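Local coordinates for Boca/mesd chaperone for ywtd beta-propeller-egf protein 1 (Caenorhabditis elegans, PDB 3OFG) that probably acts as an endoplasmic reticulum chaperone of the MESD family that helps the YWTD beta-propeller domains of LDL-receptor-type proteins mature, at residues Pro30-Glu33 with Lys34-Ile38. Sequence-based numbering, arbitrary orientation. Where two conformers were deposited one is given.
Sequences PFTE and KWTQI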
ATOM      1  N   PRO A  30      -9.663   6.522  14.405  1.00  8.30           N
ATOM      2  CA  PRO A  30      -8.880   7.483  15.210  1.00  8.28           C
ATOM      3  C   PRO A  30      -7.735   6.800  15.985  1.00  6.89           C
ATOM      4  O   PRO A  30      -6.645   7.324  16.123  1.00  8.65           O
ATOM      5  CB  PRO A  30      -9.906   8.074  16.194  1.00 11.41           C
ATOM      6  CG  PRO A  30     -11.254   7.775  15.587  1.00 12.57           C
ATOM      7  CD  PRO A  30     -11.109   6.563  14.694  1.00  9.16           C
ATOM      8  N   PHE A  31      -8.006   5.615  16.489  1.00  7.67           N
ATOM      9  CA  PHE A  31      -7.055   4.842  17.286  1.00  6.16           C
ATOM     10  C   PHE A  31      -5.928   4.339  16.379  1.00  5.62           C
ATOM     11  O   PHE A  31      -4.739   4.451  16.719  1.00  5.91           O
ATOM     12  CB  PHE A  31      -7.843   3.708  17.931  1.00  8.22           C
ATOM     13  CG  PHE A  31      -7.094   2.891  18.934  1.00  6.86           C
ATOM     14  CD1 PHE A  31      -7.020   3.293  20.258  1.00  8.10           C
ATOM     15  CD2 PHE A  31      -6.564   1.670  18.596  1.00  9.08           C
ATOM     16  CE1 PHE A  31      -6.366   2.504  21.203  1.00 10.26           C
ATOM     17  CE2 PHE A  31      -5.912   0.885  19.548  1.00 11.41           C
ATOM     18  CZ  PHE A  31      -5.844   1.301  20.838  1.00 10.90           C
ATOM     19  N   THR A  32      -6.264   3.853  15.202  1.00  6.03           N
ATOM     20  CA  THR A  32      -5.241   3.427  14.239  1.00  5.70           C
ATOM     21  C   THR A  32      -4.377   4.587  13.806  1.00  6.11           C
ATOM     22  O   THR A  32      -3.161   4.466  13.758  1.00  6.49           O
ATOM     23  CB  THR A  32      -5.937   2.825  13.038  1.00  6.36           C
ATOM     24  OG1 THR A  32      -6.676   1.691  13.514  1.00  7.26           O
ATOM     25  CG2 THR A  32      -4.961   2.381  11.947  1.00  8.86           C
ATOM     26  N   GLU A  33      -4.982   5.743  13.565  1.00  6.46           N
ATOM     27  CA  GLU A  33      -4.214   6.908  13.148  1.00  6.97           C
ATOM     28  C   GLU A  33      -3.309   7.366  14.283  1.00  6.88           C
ATOM     29  O   GLU A  33      -2.125   7.686  14.033  1.00  9.15           O
ATOM     30  CB  GLU A  33      -5.130   8.032  12.663  1.00  9.49           C
ATOM     31  CG  GLU A  33      -5.820   7.672  11.342  1.00 12.64           C
ATOM     32  CD  GLU A  33      -6.598   8.780  10.670  0.64 28.14           C
ATOM     33  OE1 GLU A  33      -6.576   9.918  11.164  0.62 38.67           O
ATOM     34  OE2 GLU A  33      -7.214   8.493   9.617  0.69 34.19           O
ATOM     35  N   LYS A  34      -3.787   7.360  15.515  1.00  7.56           N
ATOM     36  CA  LYS A  34      -2.977   7.764  16.645  1.00  6.99           C
ATOM     37  C   LYS A  34      -1.772   6.858  16.775  1.00  7.30           C
ATOM     38  O   LYS A  34      -0.613   7.302  16.865  1.00  6.64           O
ATOM     39  CB  LYS A  34      -3.789   7.714  17.936  1.00  8.65           C
ATOM     40  CG  LYS A  34      -2.961   7.923  19.186  1.00  8.89           C
ATOM     41  CD  LYS A  34      -3.797   7.922  20.456  1.00 11.33           C
ATOM     42  CE  LYS A  34      -2.934   7.910  21.693  1.00 13.69           C
ATOM     43  NZ  LYS A  34      -3.779   7.972  22.927  1.00 21.73           N
ATOM     44  N   TRP A  35      -2.027   5.556  16.847  1.00  6.43           N
ATOM     45  CA  TRP A  35      -0.959   4.637  17.212  1.00  6.00           C
ATOM     46  C   TRP A  35       0.020   4.376  16.082  1.00  5.51           C
ATOM     47  O   TRP A  35       1.216   4.227  16.341  1.00  6.34           O
ATOM     48  CB  TRP A  35      -1.533   3.333  17.814  1.00  6.18           C
ATOM     49  CG  TRP A  35      -1.980   3.636  19.205  1.00  7.95           C
ATOM     50  CD1 TRP A  35      -3.259   3.891  19.640  1.00  9.08           C
ATOM     51  CD2 TRP A  35      -1.125   3.867  20.316  1.00  7.90           C
ATOM     52  NE1 TRP A  35      -3.238   4.254  20.966  1.00 10.03           N
ATOM     53  CE2 TRP A  35      -1.938   4.243  21.397  1.00  8.47           C
ATOM     54  CE3 TRP A  35       0.255   3.776  20.506  1.00  9.32           C
ATOM     55  CZ2 TRP A  35      -1.411   4.523  22.665  1.00 10.56           C
ATOM     56  CZ3 TRP A  35       0.771   4.051  21.771  1.00 10.72           C
ATOM     57  CH2 TRP A  35      -0.064   4.405  22.824  1.00 11.23           C
ATOM     58  N   THR A  36      -0.436   4.362  14.836  1.00  5.75           N
ATOM     59  CA  THR A  36       0.514   4.199  13.740  1.00  6.06           C
ATOM     60  C   THR A  36       1.471   5.363  13.679  1.00  7.68           C
ATOM     61  O   THR A  36       2.649   5.163  13.385  1.00  7.18           O
ATOM     62  CB  THR A  36      -0.143   3.951  12.371  1.00  7.51           C
ATOM     63  OG1 THR A  36      -1.053   5.005  12.054  1.00  7.25           O
ATOM     64  CG2 THR A  36      -0.876   2.621  12.381  1.00  8.76           C
ATOM     65  N   GLN A  37       1.033   6.569  13.993  1.00  5.70           N
ATOM     66  CA  GLN A  37       1.963   7.677  13.973  0.55  7.29           C
ATOM     67  C   GLN A  37       2.945   7.595  15.126  1.00  5.46           C
ATOM     68  O   GLN A  37       4.112   7.913  14.951  1.00  7.00           O
ATOM     69  CB  GLN A  37       1.261   9.022  13.991  0.55  7.63           C
ATOM     70  CG  GLN A  37       2.272  10.092  13.688  0.55  9.44           C
ATOM     71  CD  GLN A  37       1.704  11.406  13.239  0.55 19.23           C
ATOM     72  OE1 GLN A  37       0.932  11.485  12.273  0.55 19.52           O
ATOM     73  NE2 GLN A  37       2.167  12.472  13.878  0.55 10.58           N
ATOM     74  N   ILE A  38       2.500   7.148  16.286  1.00  5.96           N
ATOM     75  CA  ILE A  38       3.400   6.947  17.418  1.00  5.66           C
ATOM     76  C   ILE A  38       4.450   5.893  17.082  1.00  6.28           C
ATOM     77  O   ILE A  38       5.661   6.092  17.323  1.00  6.40           O
ATOM     78  CB  ILE A  38       2.633   6.605  18.717  1.00  6.37           C
ATOM     79  CG1 ILE A  38       1.858   7.832  19.192  1.00  6.91           C
ATOM     80  CG2 ILE A  38       3.570   6.103  19.807  1.00  8.12           C
ATOM     81  CD1 ILE A  38       0.780   7.503  20.214  1.00 10.09           C
TER
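Phe-31 and Trp-35, one helical turn apart, meet in an edge-to-face pair. The indole turns its pyrrole edge into the phenyl face, with CD1 of Trp-35 3.7 Å above the ring plane and over its centre. NE1 of Trp-35 sits over the same face, 3.6 Å from CE1 of Phe-31, and the planes are inclined at 55°. With CG anti to the backbone N (chi1 -173°) and beside the carbonyl carbon, Phe-31 presents its ring face to the indole edge. The indole also lies close to the backbone: O of Phe-31, which accepts the Trp-35 amide, comes up at its edge, 3.3 Å from CD1 of Trp-35. One face of the indole carries CE of Lys-34 and CD1 of Ile-38, both toward the rim, and Phe-82 packs against both aromatic rings.

On another side of the helix, Thr-32 and Thr-36 touch through their methyls, CG2 to CG2 at 4.1 Å. Thr-36 tucks OG1 between its own N and carbonyl carbon (chi1 56°), from where the hydroxyl donates a 2.8 Å hydrogen bond to O of Thr-32. That carbonyl oxygen therefore takes two donors, the Thr-36 amide and hydroxyl, from opposite faces of its plane. OG1 of Thr-32 bonds chiefly to O of Asp-57, its single proton at most shared with O of Ile-28. Thr-32 rests on Val-17 (strand 12-17) and Val-54 (50-56), Thr-36 on Val-54 and on Ala-60 and Phe-62 (59-64). The arrangement is i to i+4 packing on an amphipathic alpha-helix, here helix 29-45 laid against the antiparallel sheet of the structured alpha/beta domain.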